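PDB 5V8K: p800 reaction center core protein from Heliobacterium modesticaldum, which probably carries out light-driven charge separation as the core subunit of a homodimeric photosynthetic reaction centre, binding bacteriochlorophyll g and an iron-sulfur cluster. Local coordinates for residues G132-M135 with A136-I140; I181-F185 with A186-T190. All coordinates share one frame; numbering follows the deposited sequence.

How the interactions relate
Interactions 1 and 2 illustrate one solution to holding a bacteriochlorin: a histidine near the end of a membrane helix ligates its magnesium, and residues at the helix end pack on or bond to the imidazole and probably help to orient it. Interaction 1, mostly buried, lies at the end of helix 113-137; interaction 2, only partly buried, at that of helix 162-186. These helices pack against each other, M135 touching M165 and H169, F188 touching L117 and F121, so each ending lies by the other helix's beginning. Nearest atoms of the two contacts are about 17 Å apart. H134 ligates through ND1, and a water joins its NE2 to G139 O; H183 ligates through NE2, and its ND1 donates to G187 O.

Interaction 1: residues G132-M135 with A136-I140; sequences GLHM and AFYGI. With GBF (Bacteriochlorophyll g), chain O.
The carbonyl of H134 receives two backbone donors, Y138 N and G139 N, each 2.9 Å from H134 O, and G139, with a phi of 100°, leaves the helical path. Just before this, A136 N and F137 N keep the ordinary helical bonds to the carbonyls of G132 and L133. The imidazole of H134 is directed at a bacteriochlorophyll g. With CG anti to the backbone N (chi1 169°), the ring runs toward the C-terminal end of the helix, ND1 at the magnesium (2.5 Å) and NE2 on the side of G139. This NE2 donates to a water 2.8 Å away, and that water donates in turn to G139 O. One helical turn on, Y138 supports both imidazole and pigment: its CB sits over a face of the H134 ring, 4.1 Å from the centroid, while its phenol ring turns a face to the macrocycle, with CE2 3.2 Å from the methine carbon CHD. The two aromatic rings are slid so far apart that they barely overlap. L133 and F137 lie side by side, CD2 to CE2 4.0 Å; M135 CG meets I140 CG2 beyond the helix end at 4.2 Å. A serine in place of Y138 would probably leave that part of the macrocycle without its aromatic cover and the pigment less firmly oriented. Bound by metal at one nitrogen and water at the other, the imidazole has its rotation fixed, and donation from NE2 to the water may make ND1 a slightly stronger electron donor to magnesium.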
# COMPACT_ATOMS: atom_id res chain seq x y z
N GLY A 132 -8.01 -45.17 16.94
CA GLY A 132 -7.00 -46.04 17.50
C GLY A 132 -7.15 -47.49 17.05
O GLY A 132 -6.16 -48.17 16.77
N LEU A 133 -8.40 -47.98 17.00
CA LEU A 133 -8.65 -49.37 16.60
C LEU A 133 -8.42 -49.56 15.10
O LEU A 133 -7.97 -50.62 14.66
CB LEU A 133 -10.09 -49.78 16.95
CG LEU A 133 -10.49 -49.83 18.42
CD1 LEU A 133 -11.97 -50.17 18.55
CD2 LEU A 133 -9.67 -50.84 19.18
N HIS A 134 -8.75 -48.54 14.30
CA HIS A 134 -8.46 -48.64 12.87
C HIS A 134 -6.95 -48.72 12.63
O HIS A 134 -6.47 -49.55 11.86
CB HIS A 134 -9.02 -47.45 12.10
CG HIS A 134 -8.50 -47.40 10.71
ND1 HIS A 134 -9.14 -48.02 9.66
CD2 HIS A 134 -7.34 -46.92 10.20
CE1 HIS A 134 -8.43 -47.86 8.56
NE2 HIS A 134 -7.33 -47.21 8.86
N MET A 135 -6.21 -47.80 13.25
CA MET A 135 -4.75 -47.85 13.19
C MET A 135 -4.25 -49.23 13.60
O MET A 135 -3.43 -49.84 12.90
CB MET A 135 -4.16 -46.79 14.12
CG MET A 135 -4.36 -45.31 13.71
SD MET A 135 -3.68 -44.14 14.95
CE MET A 135 -1.95 -44.57 14.79
N ALA A 136 -4.79 -49.74 14.71
CA ALA A 136 -4.27 -50.94 15.34
C ALA A 136 -4.39 -52.14 14.43
O ALA A 136 -3.43 -52.89 14.24
CB ALA A 136 -5.01 -51.21 16.66
N PHE A 137 -5.57 -52.34 13.86
CA PHE A 137 -5.88 -53.58 13.15
C PHE A 137 -5.80 -53.45 11.63
O PHE A 137 -5.50 -54.44 10.96
CB PHE A 137 -7.29 -54.06 13.55
CG PHE A 137 -7.41 -54.46 15.00
CD1 PHE A 137 -7.13 -55.76 15.41
CD2 PHE A 137 -7.83 -53.55 15.95
CE1 PHE A 137 -7.26 -56.12 16.74
CE2 PHE A 137 -7.95 -53.91 17.27
CZ PHE A 137 -7.66 -55.19 17.67
N TYR A 138 -6.05 -52.27 11.07
CA TYR A 138 -6.00 -52.08 9.62
C TYR A 138 -4.82 -51.24 9.16
O TYR A 138 -4.30 -51.47 8.07
CB TYR A 138 -7.32 -51.46 9.13
CG TYR A 138 -8.49 -52.37 9.54
CD1 TYR A 138 -8.81 -53.52 8.81
CD2 TYR A 138 -9.24 -52.11 10.69
CE1 TYR A 138 -9.85 -54.36 9.20
CE2 TYR A 138 -10.28 -52.93 11.08
CZ TYR A 138 -10.58 -54.06 10.34
OH TYR A 138 -11.62 -54.88 10.74
N GLY A 139 -4.38 -50.28 9.96
CA GLY A 139 -3.08 -49.68 9.78
C GLY A 139 -3.13 -48.35 9.07
O GLY A 139 -4.17 -47.85 8.65
N ILE A 140 -1.94 -47.75 8.99
CA ILE A 140 -1.67 -46.58 8.19
C ILE A 140 -0.39 -46.86 7.42
O ILE A 140 0.21 -47.93 7.56
CB ILE A 140 -1.53 -45.30 9.05
CG1 ILE A 140 -0.36 -45.43 10.04
CG2 ILE A 140 -2.81 -45.00 9.82
CD1 ILE A 140 0.01 -44.09 10.68
MG GBF O . -11.60 -47.92 9.00
CHA GBF O . -10.78 -48.91 5.73
CHB GBF O . -11.45 -44.79 8.02
CHC GBF O . -12.81 -47.14 12.15
CHD GBF O . -12.55 -51.34 9.55
NA GBF O . -11.11 -47.04 7.29
C1A GBF O . -10.63 -47.47 6.10
C2A GBF O . -10.72 -46.46 4.99
C3A GBF O . -10.46 -45.22 5.87
C4A GBF O . -11.07 -45.72 7.14
CMA GBF O . -8.99 -44.91 6.10
CAA GBF O . -12.06 -46.52 4.28
CBA GBF O . -12.66 -45.22 3.75
CGA GBF O . -14.16 -45.35 3.58
O1A GBF O . -14.70 -46.43 3.41
O2A GBF O . -14.99 -44.21 3.84
NB GBF O . -12.19 -46.18 9.89
C1B GBF O . -11.90 -44.97 9.41
C2B GBF O . -12.17 -44.01 10.38
C3B GBF O . -12.54 -44.69 11.53
C4B GBF O . -12.48 -46.05 11.20
CMB GBF O . -12.10 -42.53 10.19
CAB GBF O . -12.93 -44.13 12.84
CBB GBF O . -12.85 -42.89 13.30
NC GBF O . -12.45 -49.02 10.49
C1C GBF O . -12.86 -48.57 11.68
C2C GBF O . -13.45 -49.42 12.75
C3C GBF O . -13.33 -50.58 11.84
C4C GBF O . -12.76 -50.33 10.59
CMC GBF O . -12.52 -49.48 13.96
CAC GBF O . -13.75 -51.97 12.19
CBC GBF O . -14.38 -52.30 13.53
ND GBF O . -11.70 -49.69 8.02
C1D GBF O . -12.02 -50.96 8.23
C2D GBF O . -11.84 -52.08 7.04
C3D GBF O . -11.36 -51.08 6.21
C4D GBF O . -11.27 -49.76 6.71
CMD GBF O . -12.07 -53.54 6.83
CAD GBF O . -10.78 -51.08 4.86
OBD GBF O . -10.75 -51.91 3.90
CBD GBF O . -10.48 -49.69 4.50
CGD GBF O . -9.03 -49.53 4.16
O1D GBF O . -8.70 -49.16 3.05
O2D GBF O . -8.01 -49.82 5.17
CED GBF O . -6.84 -49.01 5.35
C1 GBF O . -16.04 -43.88 2.96
C2 GBF O . -17.31 -43.71 3.77
C3 GBF O . -17.75 -42.53 4.19
C4 GBF O . -16.98 -41.28 3.88
C5 GBF O . -19.01 -42.45 5.00
C6 GBF O . -20.29 -42.51 4.18
C7 GBF O . -21.43 -42.22 5.13
C8 GBF O . -22.67 -41.92 4.70
C9 GBF O . -22.95 -41.85 3.22
C10 GBF O . -23.75 -41.64 5.71
O HOH W 1 -5.34 -46.34 7.10

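Interaction 2: residues I181-F185 with A186-T190; sequences IFHYF and AGFNT. With GBF (Bacteriochlorophyll g), chain R.
Hydrogen bonds join H183 to G187 twice over. G187 N donates to H183 O at 2.9 Å in an i to i-4 bond, and H183 ND1 donates back to G187 O, also at 2.9 Å. That second acceptor lies in the imidazole plane, although the donor approaches from above the plane of the carbonyl. A186 N completes the backbone set by bonding to F182 O, and the positive phi of G187 then takes the chain out of the helix. Metal ligation uses the other imidazole nitrogen: H183 NE2 stands 2.5 Å from the magnesium of a bacteriochlorophyll g. Aromatic contacts cover the histidine on two sides. F188 makes an offset stack on one face, centroids of the H183 and F188 rings 4.1 Å apart and planes at 19°, while F182 CD2 lies over the opposite face. F182, CG anti to its N (chi1 168°), lays its ring between A186 CB, in CH-pi contact with one face, and the pigment, F182 CE2 coming within 3.4 Å of macrocycle atom C3D. A weak hydrogen bond runs from T190 OG1 to the carbonyl oxygen O1D of the pigment's methyl ester. Histidine ligation of magnesium is characteristic of (bacterio)chlorophyll sites; here G187, F182 and F188 hold the ligand, in what is probably an antenna site, as in the N-terminal helices of photosystem I-type reaction centres.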
# COMPACT_ATOMS: atom_id res chain seq x y z
N ILE A 181 -19.00 -39.18 31.58
CA ILE A 181 -19.83 -39.75 32.64
C ILE A 181 -19.82 -38.85 33.86
O ILE A 181 -20.86 -38.57 34.47
CB ILE A 181 -19.37 -41.17 32.97
CG1 ILE A 181 -19.77 -42.10 31.84
CG2 ILE A 181 -19.99 -41.65 34.29
CD1 ILE A 181 -19.15 -43.43 31.93
N PHE A 182 -18.62 -38.40 34.26
CA PHE A 182 -18.53 -37.57 35.45
C PHE A 182 -19.41 -36.34 35.32
O PHE A 182 -20.19 -36.02 36.22
CB PHE A 182 -17.08 -37.15 35.70
CG PHE A 182 -16.96 -36.07 36.73
CD1 PHE A 182 -16.88 -36.37 38.08
CD2 PHE A 182 -16.96 -34.74 36.34
CE1 PHE A 182 -16.79 -35.38 39.02
CE2 PHE A 182 -16.86 -33.74 37.27
CZ PHE A 182 -16.78 -34.05 38.61
N HIS A 183 -19.30 -35.62 34.20
CA HIS A 183 -20.11 -34.43 34.01
C HIS A 183 -21.57 -34.73 33.73
O HIS A 183 -22.41 -33.84 33.91
CB HIS A 183 -19.58 -33.59 32.87
CG HIS A 183 -18.50 -32.65 33.29
ND1 HIS A 183 -18.69 -31.69 34.26
CD2 HIS A 183 -17.22 -32.54 32.89
CE1 HIS A 183 -17.56 -31.02 34.44
NE2 HIS A 183 -16.66 -31.52 33.62
N TYR A 184 -21.89 -35.91 33.21
CA TYR A 184 -23.29 -36.26 33.09
C TYR A 184 -23.98 -36.14 34.44
O TYR A 184 -25.12 -35.67 34.53
CB TYR A 184 -23.44 -37.66 32.51
CG TYR A 184 -24.85 -38.16 32.47
CD1 TYR A 184 -25.79 -37.58 31.62
CD2 TYR A 184 -25.25 -39.20 33.28
CE1 TYR A 184 -27.08 -38.03 31.59
CE2 TYR A 184 -26.54 -39.67 33.25
CZ TYR A 184 -27.46 -39.09 32.40
OH TYR A 184 -28.76 -39.56 32.38
N PHE A 185 -23.29 -36.55 35.50
CA PHE A 185 -23.87 -36.59 36.83
C PHE A 185 -23.68 -35.28 37.60
O PHE A 185 -24.58 -34.87 38.34
CB PHE A 185 -23.24 -37.75 37.61
CG PHE A 185 -23.71 -39.10 37.16
CD1 PHE A 185 -25.03 -39.49 37.35
CD2 PHE A 185 -22.83 -39.98 36.55
CE1 PHE A 185 -25.46 -40.73 36.93
CE2 PHE A 185 -23.25 -41.22 36.13
CZ PHE A 185 -24.57 -41.60 36.31
N ALA A 186 -22.55 -34.61 37.41
CA ALA A 186 -22.19 -33.44 38.20
C ALA A 186 -22.53 -32.12 37.52
O ALA A 186 -22.68 -31.11 38.21
CB ALA A 186 -20.70 -33.46 38.53
N GLY A 187 -22.67 -32.10 36.21
CA GLY A 187 -23.05 -30.88 35.55
C GLY A 187 -21.87 -29.91 35.47
O GLY A 187 -20.72 -30.25 35.73
N PHE A 188 -22.21 -28.67 35.10
CA PHE A 188 -21.26 -27.56 35.00
C PHE A 188 -21.72 -26.39 35.85
O PHE A 188 -21.41 -25.23 35.54
CB PHE A 188 -21.08 -27.13 33.54
CG PHE A 188 -20.68 -28.25 32.61
CD1 PHE A 188 -19.35 -28.57 32.42
CD2 PHE A 188 -21.65 -29.00 31.95
CE1 PHE A 188 -19.00 -29.62 31.59
CE2 PHE A 188 -21.30 -30.03 31.12
CZ PHE A 188 -19.98 -30.35 30.94
N ASN A 189 -22.46 -26.68 36.92
CA ASN A 189 -23.13 -25.66 37.72
C ASN A 189 -22.19 -24.87 38.62
O ASN A 189 -22.64 -23.93 39.27
CB ASN A 189 -24.21 -26.34 38.57
CG ASN A 189 -25.12 -25.35 39.28
OD1 ASN A 189 -25.32 -24.23 38.80
ND2 ASN A 189 -25.69 -25.76 40.41
N THR A 190 -20.93 -25.25 38.67
CA THR A 190 -20.00 -24.51 39.54
C THR A 190 -20.07 -23.03 39.24
O THR A 190 -20.36 -22.65 38.13
CB THR A 190 -18.52 -24.96 39.45
OG1 THR A 190 -18.43 -26.36 39.74
CG2 THR A 190 -17.64 -24.13 40.38
MG GBF R . -14.38 -30.42 33.80
CHA GBF R . -14.82 -29.84 37.22
CHB GBF R . -15.56 -27.40 33.16
CHC GBF R . -13.71 -31.17 30.50
CHD GBF R . -13.03 -33.61 34.73
NA GBF R . -15.00 -28.93 34.93
C1A GBF R . -15.22 -28.77 36.24
C2A GBF R . -15.15 -27.34 36.69
C3A GBF R . -15.84 -26.75 35.46
C4A GBF R . -15.45 -27.77 34.44
CMA GBF R . -17.36 -26.67 35.54
CAA GBF R . -13.71 -26.85 36.89
CBA GBF R . -13.65 -25.43 37.41
CGA GBF R . -12.24 -24.89 37.35
O1A GBF R . -11.30 -25.59 36.99
O2A GBF R . -11.98 -23.49 37.63
NB GBF R . -14.55 -29.36 32.07
C1B GBF R . -15.13 -28.16 31.96
C2B GBF R . -15.16 -27.80 30.62
C3B GBF R . -14.63 -28.86 29.89
C4B GBF R . -14.30 -29.84 30.84
CMB GBF R . -15.68 -26.48 30.10
CAB GBF R . -14.46 -28.98 28.40
CBB GBF R . -14.72 -28.10 27.45
NC GBF R . -13.55 -32.03 32.86
C1C GBF R . -13.37 -32.18 31.54
C2C GBF R . -12.82 -33.39 30.87
C3C GBF R . -12.66 -33.97 32.22
C4C GBF R . -13.07 -33.20 33.30
CMC GBF R . -13.91 -34.05 30.01
CAC GBF R . -12.11 -35.33 32.43
CBC GBF R . -11.62 -36.23 31.32
ND GBF R . -13.97 -31.53 35.43
C1D GBF R . -13.50 -32.71 35.79
C2D GBF R . -13.44 -33.16 37.37
C3D GBF R . -13.98 -31.93 37.72
C4D GBF R . -14.29 -31.01 36.68
CMD GBF R . -13.00 -34.35 38.18
CAD GBF R . -14.35 -31.27 39.00
OBD GBF R . -14.34 -31.61 40.23
CBD GBF R . -14.86 -29.92 38.70
CGD GBF R . -16.27 -29.72 39.16
O1D GBF R . -16.50 -29.03 40.13
O2D GBF R . -17.40 -30.31 38.45
CED GBF R . -18.66 -29.63 38.42